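Local coordinates for putative hydrolase (Acinetobacter sp. NBRC 100985, PDB 4XUK), which probably hydrolyses organophosphates and lactones as a zinc-dependent enzyme of the metallo-beta-lactamase superfamily, at residues K32-P35 with Q36-H40; E41-K45 with Y46-Q50; E162-K165 with Q166-P170; D112-C115 with G116-K119. The protein carries 2 engineered substitutions. All blocks are in the same frame, centred on the assembly; numbering follows the deposited sequence.

Contact 1: K32-P35 with Q36-H40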
loop_
_atom_site.group_PDB
_atom_site.type_symbol
_atom_site.label_atom_id
_atom_site.label_comp_id
_atom_site.label_asym_id
_atom_site.label_seq_id
_atom_site.Cartn_x
_atom_site.Cartn_y
_atom_site.Cartn_z
ATOM N N LYS A 32 4.609 -12.093 -22.462
ATOM C CA LYS A 32 4.565 -12.722 -23.766
ATOM C C LYS A 32 3.929 -11.884 -24.839
ATOM O O LYS A 32 3.008 -11.174 -24.599
ATOM C CB LYS A 32 3.808 -14.051 -23.685
ATOM C CG LYS A 32 4.569 -15.219 -23.101
ATOM C CD LYS A 32 4.456 -16.460 -23.976
ATOM C CE LYS A 32 3.064 -17.054 -24.038
ATOM N NZ LYS A 32 2.406 -16.897 -25.353
ATOM N N ASP A 33 4.456 -11.999 -26.041
ATOM C CA ASP A 33 3.878 -11.377 -27.212
ATOM C C ASP A 33 3.569 -9.892 -27.026
ATOM O O ASP A 33 2.527 -9.413 -27.343
ATOM C CB ASP A 33 2.623 -12.100 -27.597
ATOM C CG ASP A 33 2.877 -13.396 -28.175
ATOM O OD1 ASP A 33 3.969 -13.902 -28.176
ATOM O OD2 ASP A 33 1.944 -13.921 -28.660
ATOM N N ILE A 34 4.509 -9.199 -26.467
ATOM C CA ILE A 34 4.457 -7.752 -26.355
ATOM C C ILE A 34 5.890 -7.289 -26.527
ATOM O O ILE A 34 6.805 -7.901 -25.982
ATOM C CB ILE A 34 3.808 -7.304 -25.005
ATOM C CG1 ILE A 34 3.778 -5.776 -24.876
ATOM C CG2 ILE A 34 4.492 -7.966 -23.814
ATOM C CD1 ILE A 34 2.673 -5.256 -23.944
ATOM N N PRO A 35 6.104 -6.253 -27.350
ATOM C CA PRO A 35 7.476 -5.788 -27.544
ATOM C C PRO A 35 8.057 -5.377 -26.207
ATOM O O PRO A 35 7.369 -4.701 -25.432
ATOM C CB PRO A 35 7.300 -4.552 -28.425
ATOM C CG PRO A 35 6.026 -4.785 -29.153
ATOM C CD PRO A 35 5.142 -5.466 -28.139
ATOM N N GLN A 36 9.289 -5.797 -25.938
ATOM C CA GLN A 36 9.938 -5.495 -24.670
ATOM C C GLN A 36 10.038 -3.997 -24.413
ATOM O O GLN A 36 10.018 -3.562 -23.255
ATOM C CB GLN A 36 11.316 -6.162 -24.602
ATOM C CG GLN A 36 11.238 -7.636 -24.191
ATOM C CD GLN A 36 10.682 -7.803 -22.775
ATOM O OE1 GLN A 36 11.284 -7.340 -21.805
ATOM N NE2 GLN A 36 9.531 -8.449 -22.658
ATOM N N GLN A 37 10.139 -3.208 -25.481
ATOM C CA GLN A 37 10.179 -1.755 -25.326
ATOM C C GLN A 37 8.892 -1.228 -24.672
ATOM O O GLN A 37 8.944 -0.321 -23.834
ATOM C CB GLN A 37 10.419 -1.079 -26.685
ATOM C CG GLN A 37 10.622 0.441 -26.607
ATOM C CD GLN A 37 11.932 0.848 -25.942
ATOM O OE1 GLN A 37 12.000 1.866 -25.251
ATOM N NE2 GLN A 37 12.977 0.067 -26.158
ATOM N N GLN A 38 7.744 -1.804 -25.038
ATOM C CA GLN A 38 6.463 -1.372 -24.463
ATOM C C GLN A 38 6.316 -1.863 -23.030
ATOM O O GLN A 38 5.706 -1.187 -22.192
ATOM C CB GLN A 38 5.280 -1.864 -25.306
ATOM C CG GLN A 38 5.152 -1.158 -26.645
ATOM C CD GLN A 38 4.144 -1.836 -27.560
ATOM O OE1 GLN A 38 3.183 -2.460 -27.101
ATOM N NE2 GLN A 38 4.371 -1.731 -28.861
ATOM N N VAL A 39 6.855 -3.050 -22.759
ATOM C CA VAL A 39 6.933 -3.548 -21.390
ATOM C C VAL A 39 7.696 -2.545 -20.544
ATOM O O VAL A 39 7.231 -2.154 -19.474
ATOM C CB VAL A 39 7.616 -4.938 -21.318
ATOM C CG1 VAL A 39 7.887 -5.339 -19.866
ATOM C CG2 VAL A 39 6.759 -5.981 -21.993
ATOM N N HIS A 40 8.858 -2.109 -21.026
ATOM C CA HIS A 40 9.654 -1.147 -20.272
ATOM C C HIS A 40 8.983 0.219 -20.136
ATOM O O HIS A 40 9.099 0.864 -19.091
ATOM C CB HIS A 40 11.089 -1.046 -20.820
ATOM C CG HIS A 40 11.920 -2.252 -20.514
ATOM N ND1 HIS A 40 12.221 -2.634 -19.223
ATOM C CD2 HIS A 40 12.486 -3.180 -21.324
ATOM C CE1 HIS A 40 12.946 -3.739 -19.251
ATOM N NE2 HIS A 40 13.117 -4.094 -20.514
HETATM O O HOH W 1 7.958 -9.737 -24.604
#
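Two backbone N-H groups converge on the carbonyl of Pro35, the N-cap residue of helix 36-45. Val39 N makes the sound bond, 3.2 Å from Pro35 O with an angle of 162° at the hydrogen and the donor in the carbonyl plane. The approach of Gln38 N to Pro35 O is shorter, 2.9 Å, but bent to 129°, so it counts as weak. Together they start the helical pattern that His40 N continues by bonding to Gln36 O.

Polar contacts on the loop side run through a water. It donates to Ile34 O at 2.6 Å and accepts from Gln36 NE2 at 2.8 Å. The Gln36 chain, bent at chi2 (-64°), folds its amide back to this water and also bonds to the carbonyl of Pro28.

Van der Waals packing has two parts. Pro35 sets its ring carbons against the amide of Gln38, CG of the proline lying 3.5 Å from NE2 of the glutamine; OE1 of that amide is taken by Arg229. The purely apolar part is on the buried side, where Ile34 CG2 meets Val39 CG2 at 3.5 Å. The extended CG1 branch of Ile34 lies near Gln38 OE1, at 4.0 Å, while Thr232 and Arg229 adjoin the same side chain.

The Pro35 carbonyl thus accepts one sound and one weak N-H bond from the first turn. The water and the bent glutamine meanwhile bind the incoming loop to that turn, so the start of the helix is fixed by polar bonds as well as by the Ile34-Val39 contact.

Contact 2: E41-K45 with Y46-Q50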
loop_
_atom_site.group_PDB
_atom_site.type_symbol
_atom_site.label_atom_id
_atom_site.label_comp_id
_atom_site.label_asym_id
_atom_site.label_seq_id
_atom_site.Cartn_x
_atom_site.Cartn_y
_atom_site.Cartn_z
ATOM N N GLU A 41 8.270 0.648 -21.176
ATOM C CA GLU A 41 7.449 1.857 -21.087
ATOM C C GLU A 41 6.440 1.761 -19.940
ATOM O O GLU A 41 6.341 2.661 -19.100
ATOM C CB GLU A 41 6.713 2.082 -22.410
ATOM C CG GLU A 41 7.632 2.563 -23.537
ATOM C CD GLU A 41 7.023 2.355 -24.918
ATOM O OE1 GLU A 41 7.775 2.392 -25.922
ATOM O OE2 GLU A 41 5.793 2.154 -24.990
ATOM N N ILE A 42 5.695 0.660 -19.892
ATOM C CA ILE A 42 4.687 0.494 -18.844
ATOM C C ILE A 42 5.340 0.443 -17.457
ATOM O O ILE A 42 4.871 1.099 -16.525
ATOM C CB ILE A 42 3.768 -0.716 -19.131
ATOM C CG1 ILE A 42 2.977 -0.478 -20.424
ATOM C CG2 ILE A 42 2.804 -0.958 -17.975
ATOM C CD1 ILE A 42 2.334 -1.723 -21.018
ATOM N N LEU A 43 6.439 -0.298 -17.325
ATOM C CA LEU A 43 7.139 -0.377 -16.039
ATOM C C LEU A 43 7.661 0.999 -15.574
ATOM O O LEU A 43 7.664 1.311 -14.379
ATOM C CB LEU A 43 8.275 -1.403 -16.128
ATOM C CG LEU A 43 7.882 -2.869 -16.306
ATOM C CD1 LEU A 43 9.106 -3.747 -16.517
ATOM C CD2 LEU A 43 7.090 -3.355 -15.103
ATOM N N LYS A 44 8.110 1.821 -16.515
ATOM C CA LYS A 44 8.596 3.148 -16.163
ATOM C C LYS A 44 7.470 4.047 -15.662
ATOM O O LYS A 44 7.680 4.847 -14.754
ATOM C CB LYS A 44 9.304 3.796 -17.352
ATOM C CG LYS A 44 10.712 3.288 -17.597
ATOM C CD LYS A 44 11.246 3.839 -18.914
ATOM C CE LYS A 44 12.752 3.657 -19.036
ATOM N NZ LYS A 44 13.094 2.571 -20.003
ATOM N N LYS A 45 6.280 3.922 -16.251
ATOM C CA LYS A 45 5.132 4.694 -15.780
ATOM C C LYS A 45 4.849 4.378 -14.310
ATOM O O LYS A 45 4.527 5.275 -13.517
ATOM C CB LYS A 45 3.896 4.400 -16.639
ATOM C CG LYS A 45 2.558 4.579 -15.905
ATOM C CD LYS A 45 1.373 4.162 -16.777
ATOM C CE LYS A 45 0.064 4.208 -15.999
ATOM N NZ LYS A 45 -1.108 3.715 -16.785
ATOM N N TYR A 46 4.992 3.107 -13.942
ATOM C CA TYR A 46 4.680 2.686 -12.584
ATOM C C TYR A 46 5.915 2.674 -11.691
ATOM O O TYR A 46 5.882 2.111 -10.590
ATOM C CB TYR A 46 4.049 1.292 -12.591
ATOM C CG TYR A 46 2.625 1.234 -13.096
ATOM C CD1 TYR A 46 1.549 1.460 -12.240
ATOM C CD2 TYR A 46 2.350 0.915 -14.419
ATOM C CE1 TYR A 46 0.240 1.388 -12.703
ATOM C CE2 TYR A 46 1.056 0.838 -14.883
ATOM C CZ TYR A 46 0.004 1.071 -14.024
ATOM O OH TYR A 46 -1.290 0.988 -14.507
ATOM N N TYR A 47 6.993 3.307 -12.156
ATOM C CA TYR A 47 8.241 3.363 -11.400
ATOM C C TYR A 47 8.639 1.973 -10.888
ATOM O O TYR A 47 8.836 1.754 -9.690
ATOM C CB TYR A 47 8.115 4.384 -10.275
ATOM C CG TYR A 47 8.028 5.804 -10.805
ATOM C CD1 TYR A 47 6.816 6.342 -11.228
ATOM C CD2 TYR A 47 9.159 6.591 -10.899
ATOM C CE1 TYR A 47 6.738 7.625 -11.712
ATOM C CE2 TYR A 47 9.092 7.873 -11.375
ATOM C CZ TYR A 47 7.883 8.384 -11.779
ATOM O OH TYR A 47 7.832 9.675 -12.253
ATOM N N ALA A 48 8.721 1.039 -11.827
ATOM C CA ALA A 48 8.906 -0.373 -11.526
ATOM C C ALA A 48 9.897 -0.988 -12.499
ATOM O O ALA A 48 9.908 -2.215 -12.680
ATOM C CB ALA A 48 7.556 -1.103 -11.628
ATOM N N ASP A 49 10.688 -0.151 -13.138
ATOM C CA ASP A 49 11.630 -0.563 -14.167
ATOM C C ASP A 49 13.032 -0.842 -13.624
ATOM O O ASP A 49 13.996 -0.451 -14.201
ATOM C CB ASP A 49 11.705 0.472 -15.292
ATOM C CG ASP A 49 12.147 -0.131 -16.645
ATOM O OD1 ASP A 49 11.936 -1.316 -16.913
ATOM O OD2 ASP A 49 12.735 0.608 -17.436
ATOM N N GLN A 50 13.123 -1.556 -12.516
ATOM C CA GLN A 50 14.393 -1.801 -11.856
ATOM C C GLN A 50 15.181 -2.951 -12.513
ATOM O O GLN A 50 14.640 -3.945 -12.872
ATOM C CB GLN A 50 14.261 -1.979 -10.339
ATOM C CG GLN A 50 12.846 -2.034 -9.767
ATOM C CD GLN A 50 12.687 -2.961 -8.548
ATOM O OE1 GLN A 50 11.822 -3.782 -8.515
ATOM N NE2 GLN A 50 13.529 -2.787 -7.538
HETATM O O HOH W 2 -3.147 3.394 -14.514
#
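The ring of Tyr46 carries the Lys45 side chain over one face, with CG, CD and CE running alongside it and CE 3.7 Å from the ring atom CZ. At the ring edge, near its plane, lies Ile42 O, 3.3 Å from Tyr46 CD2, and CG2 of Ile42 packs beside the same ring. Lys45 reaches this position with its CG anti to the backbone N (chi1 152°) and the rest of the chain extended. A water accepts from Lys45 NZ and donates to Tyr46 OH, while Asp228 takes both ends, as a salt bridge to the lysine and a hydrogen bond to the phenol. The ring of Tyr47 has Lys44 O over one face, 3.9 Å above the plane and offset toward the rim. Beyond the contact, Tyr47 stacks on His273 of the second subunit and bonds through OH to Thr274 O of that subunit.

Leu43 fills the buried side, setting CD2 against Ala48 CB and CB against Asp49 OD1, an oxygen that His40 binds. Asp49 OD2 forms a salt bridge with Lys44 NZ, a weak one at 3.3 Å, and also lies on the lysine's CG.

The backbone closes the turn. Tyr46 N bonds to Ile42 O at 3.3 Å, Ala48 N to Leu43 O at 2.8 Å, and Tyr47 N to Lys44 O at 3.1 Å, the last donor standing well above the carbonyl plane. With Tyr47 at positive phi (48°) as the C-prime residue, these last two bonds define the Schellman motif that ends helix 36-45 beside the subunit interface.

Contact 3: E162-K165 with Q166-P170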
loop_
_atom_site.group_PDB
_atom_site.type_symbol
_atom_site.label_atom_id
_atom_site.label_comp_id
_atom_site.label_asym_id
_atom_site.label_seq_id
_atom_site.Cartn_x
_atom_site.Cartn_y
_atom_site.Cartn_z
ATOM N N GLU A 162 6.466 -33.480 -7.963
ATOM C CA GLU A 162 7.097 -33.925 -6.732
ATOM C C GLU A 162 6.897 -32.985 -5.536
ATOM O O GLU A 162 6.605 -33.410 -4.481
ATOM C CB GLU A 162 8.554 -34.233 -6.915
ATOM C CG GLU A 162 9.073 -35.207 -5.892
ATOM C CD GLU A 162 8.845 -36.690 -6.241
ATOM O OE1 GLU A 162 9.819 -37.406 -6.381
ATOM O OE2 GLU A 162 7.725 -37.154 -6.359
ATOM N N LYS A 163 7.037 -31.710 -5.762
ATOM C CA LYS A 163 6.800 -30.736 -4.695
ATOM C C LYS A 163 5.344 -30.780 -4.238
ATOM O O LYS A 163 5.051 -30.656 -3.036
ATOM C CB LYS A 163 7.127 -29.325 -5.184
ATOM C CG LYS A 163 8.563 -29.115 -5.665
ATOM C CD LYS A 163 8.666 -27.747 -6.358
ATOM C CE LYS A 163 10.011 -27.510 -7.050
ATOM N NZ LYS A 163 11.112 -27.281 -6.087
ATOM N N ILE A 164 4.432 -30.932 -5.196
ATOM C CA ILE A 164 3.005 -30.995 -4.889
ATOM C C ILE A 164 2.714 -32.209 -4.012
ATOM O O ILE A 164 2.028 -32.102 -2.997
ATOM C CB ILE A 164 2.153 -31.081 -6.178
ATOM C CG1 ILE A 164 2.220 -29.766 -6.965
ATOM C CG2 ILE A 164 0.705 -31.424 -5.844
ATOM C CD1 ILE A 164 1.650 -29.850 -8.382
ATOM N N LYS A 165 3.238 -33.359 -4.422
ATOM C CA LYS A 165 3.013 -34.597 -3.703
ATOM C C LYS A 165 3.544 -34.530 -2.281
ATOM O O LYS A 165 2.858 -34.963 -1.356
ATOM C CB LYS A 165 3.588 -35.790 -4.482
ATOM C CG LYS A 165 2.699 -36.214 -5.640
ATOM C CD LYS A 165 3.364 -37.271 -6.520
ATOM C CE LYS A 165 2.366 -37.825 -7.529
ATOM N NZ LYS A 165 2.973 -38.932 -8.311
ATOM N N GLN A 166 4.727 -33.983 -2.091
ATOM C CA GLN A 166 5.256 -33.859 -0.764
ATOM C C GLN A 166 4.431 -32.952 0.157
ATOM O O GLN A 166 4.287 -33.229 1.276
ATOM C CB GLN A 166 6.735 -33.478 -0.762
ATOM C CG GLN A 166 7.044 -32.125 -1.345
ATOM C CD GLN A 166 6.976 -30.969 -0.362
ATOM O OE1 GLN A 166 6.530 -29.872 -0.663
ATOM N NE2 GLN A 166 7.436 -31.235 0.800
ATOM N N ALA A 167 3.865 -31.905 -0.368
ATOM C CA ALA A 167 3.093 -30.992 0.457
ATOM C C ALA A 167 1.779 -31.625 0.882
ATOM O O ALA A 167 1.355 -31.473 2.028
ATOM C CB ALA A 167 2.836 -29.707 -0.293
ATOM N N ILE A 168 1.128 -32.320 -0.042
ATOM C CA ILE A 168 -0.228 -32.814 0.210
ATOM C C ILE A 168 -0.282 -34.190 0.868
ATOM O O ILE A 168 -1.310 -34.568 1.429
ATOM C CB ILE A 168 -1.080 -32.831 -1.072
ATOM C CG1 ILE A 168 -0.606 -33.920 -2.036
ATOM C CG2 ILE A 168 -1.068 -31.460 -1.747
ATOM C CD1 ILE A 168 -1.500 -34.051 -3.247
ATOM N N ALA A 169 0.813 -34.940 0.781
ATOM C CA ALA A 169 0.923 -36.254 1.415
ATOM C C ALA A 169 0.460 -36.315 2.880
ATOM O O ALA A 169 -0.296 -37.223 3.242
ATOM C CB ALA A 169 2.354 -36.809 1.259
ATOM N N PRO A 170 0.903 -35.357 3.728
ATOM C CA PRO A 170 0.455 -35.381 5.124
ATOM C C PRO A 170 -1.052 -35.184 5.255
ATOM O O PRO A 170 -1.635 -35.660 6.232
ATOM C CB PRO A 170 1.180 -34.179 5.745
ATOM C CG PRO A 170 2.355 -33.945 4.887
ATOM C CD PRO A 170 1.898 -34.290 3.500
#
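Ile164 O receives two backbone N-H groups, from Ile168 N at 3.1 Å and, weakly, from Ala167 N at 3.2 Å. The first is the stronger of the two; the second is bent to 122° at its hydrogen and adds little. Ile168 CG1 and CG2 also lie against this carbonyl. The first torsion of Ile168, chi1 70°, turns CG1 back over the preceding turn and brings it to 3.3 Å from Ile164 O. Further out, Ile168 CD1 touches Ile164 CG2 at 4.3 Å, and these two isoleucines face helix 134-141 through Trp140 and Leu141.

This is an interior stretch of helix 151-173, an alpha helix flanking the metallo-beta-lactamase core. Gln166 N bonds to Glu162 O, Ala167 N to Lys163 O and Ala169 N to Lys165 O, each one turn back along the chain. The sequence of bonds is interrupted at Pro170, whose nitrogen has no link to the preceding turn, and the helix is kinked there. Ala169 CB also packs against Lys165 O, 3.2 Å away.

On another face, the Gln166 side chain lies against Cys79 and Cys115, the two halves of a disulfide. Lys163 extends past Pro111 and Cys115 to bond through NZ to the carbonyl of Cys79, while Ser118 donates its hydroxyl to Ala167 O.

Contact 4: D112-C115 with G116-K119. With ZN (zinc ion), chain C.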
loop_
_atom_site.group_PDB
_atom_site.type_symbol
_atom_site.label_atom_id
_atom_site.label_comp_id
_atom_site.label_asym_id
_atom_site.label_seq_id
_atom_site.Cartn_x
_atom_site.Cartn_y
_atom_site.Cartn_z
ATOM N N ASP A 112 4.045 -22.219 -5.271
ATOM C CA ASP A 112 3.971 -21.003 -4.468
ATOM C C ASP A 112 2.564 -20.778 -3.907
ATOM O O ASP A 112 2.279 -19.745 -3.301
ATOM C CB ASP A 112 4.465 -19.794 -5.266
ATOM C CG ASP A 112 3.757 -19.647 -6.595
ATOM O OD1 ASP A 112 3.585 -20.660 -7.304
ATOM O OD2 ASP A 112 3.380 -18.518 -6.932
ATOM N N HIS A 113 1.692 -21.762 -4.092
ATOM C CA HIS A 113 0.356 -21.706 -3.517
ATOM C C HIS A 113 0.065 -22.883 -2.603
ATOM O O HIS A 113 -0.618 -22.723 -1.579
ATOM C CB HIS A 113 -0.675 -21.602 -4.637
ATOM C CG HIS A 113 -0.445 -20.418 -5.513
ATOM N ND1 HIS A 113 -1.192 -19.268 -5.413
ATOM C CD2 HIS A 113 0.503 -20.174 -6.450
ATOM C CE1 HIS A 113 -0.729 -18.375 -6.270
ATOM N NE2 HIS A 113 0.289 -18.906 -6.920
ATOM N N VAL A 114 0.585 -24.058 -2.963
ATOM C CA VAL A 114 0.305 -25.277 -2.206
ATOM C C VAL A 114 1.387 -25.669 -1.184
ATOM O O VAL A 114 1.057 -26.195 -0.118
ATOM C CB VAL A 114 0.001 -26.472 -3.144
ATOM C CG1 VAL A 114 1.217 -26.830 -3.982
ATOM C CG2 VAL A 114 -0.446 -27.684 -2.328
ATOM N N CYS A 115 2.664 -25.418 -1.485
ATOM C CA CYS A 115 3.742 -25.944 -0.625
ATOM C C CYS A 115 3.653 -25.461 0.826
ATOM O O CYS A 115 4.006 -26.192 1.761
ATOM C CB CYS A 115 5.125 -25.633 -1.205
ATOM S SG CYS A 115 5.637 -26.757 -2.529
ATOM N N GLY A 116 3.150 -24.245 1.018
ATOM C CA GLY A 116 2.990 -23.696 2.359
ATOM C C GLY A 116 2.069 -24.456 3.299
ATOM O O GLY A 116 2.007 -24.120 4.487
ATOM N N ILE A 117 1.346 -25.464 2.808
ATOM C CA ILE A 117 0.514 -26.250 3.719
ATOM C C ILE A 117 1.337 -27.186 4.604
ATOM O O ILE A 117 0.839 -27.683 5.623
ATOM C CB ILE A 117 -0.624 -27.048 3.001
ATOM C CG1 ILE A 117 -0.064 -28.170 2.105
ATOM C CG2 ILE A 117 -1.519 -26.096 2.200
ATOM C CD1 ILE A 117 -1.150 -28.964 1.348
ATOM N N SER A 118 2.595 -27.407 4.229
ATOM C CA SER A 118 3.469 -28.314 4.964
ATOM C C SER A 118 4.866 -27.718 5.090
ATOM O O SER A 118 5.221 -26.795 4.357
ATOM C CB SER A 118 3.559 -29.665 4.236
ATOM O OG SER A 118 2.287 -30.283 4.143
ATOM N N LYS A 119 5.657 -28.257 6.015
ATOM C CA LYS A 119 7.059 -27.854 6.152
ATOM C C LYS A 119 7.830 -29.026 6.718
ATOM O O LYS A 119 7.359 -29.667 7.648
ATOM C CB LYS A 119 7.196 -26.665 7.103
ATOM C CG LYS A 119 8.626 -26.117 7.199
ATOM C CD LYS A 119 9.025 -25.346 5.938
ATOM C CE LYS A 119 10.464 -24.816 6.074
ATOM N NZ LYS A 119 10.778 -23.718 5.116
HETATM ZN ZN ZN C . 1.540 -18.127 -8.301
#
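A buried turn of 3-10 character through Val114-Ile117 links the metal-binding helix 111-114 to strand 118-119. Val114 O receives Ile117 N at 3.0 Å and Cys115 O receives Ser118 N at 3.1 Å, both bonds close to straight at the hydrogen (169°) but with the donor above the carbonyl plane. Ile117 leans over the first of these carbonyls: chi1 near +67° swings CG1 back to 3.2 Å from Val114 O. Its CD1 then reaches Val114 CG2 at 4.0 Å.

At the start of the segment, Asp112 OD2 and His113 NE2 bind one zinc ion at 2.3 and 2.0 Å, and Asp218 and His265 complete the site. Both belong to the His-x-His-x-Asp-His motif of the superfamily, whose His108 and His110 serve the second zinc; Asp218 binds both metals. Asp73 bonds to His113 ND1 and probably fixes the rotation of the ring as a second-shell partner.

Cys115 forms a disulfide with Cys79, and Gly116 O is held by Asn124. Helix 151-173 covers this turn, with Ile168 against Val114, Gln166 against Cys115, and Pro170 and Tyr171 against Ser118, just where the chain enters the short hairpin of strands 118-119 and 122-123.

From the N terminus, contact 1 closes the turn that leads from the loop after strand 14-26 into helix 36-45, and contact 2 closes the turn at the other end of that helix. The two touch through His40 and Asp49. Contact 4 comes next, turning the chain from helix 111-114 into strand 118-119, and contact 3 follows within helix 151-173. All four lie in series, none enclosing or crossing another. Contacts 3 and 4 have centres about 9 Å apart and join through Ser118 and Ala167, tying helix 151-173 to the turn that follows the metal-binding helix 111-114. Contacts 2 and 3 lie on opposite sides of the chain's centre, their centres about 37 Å apart.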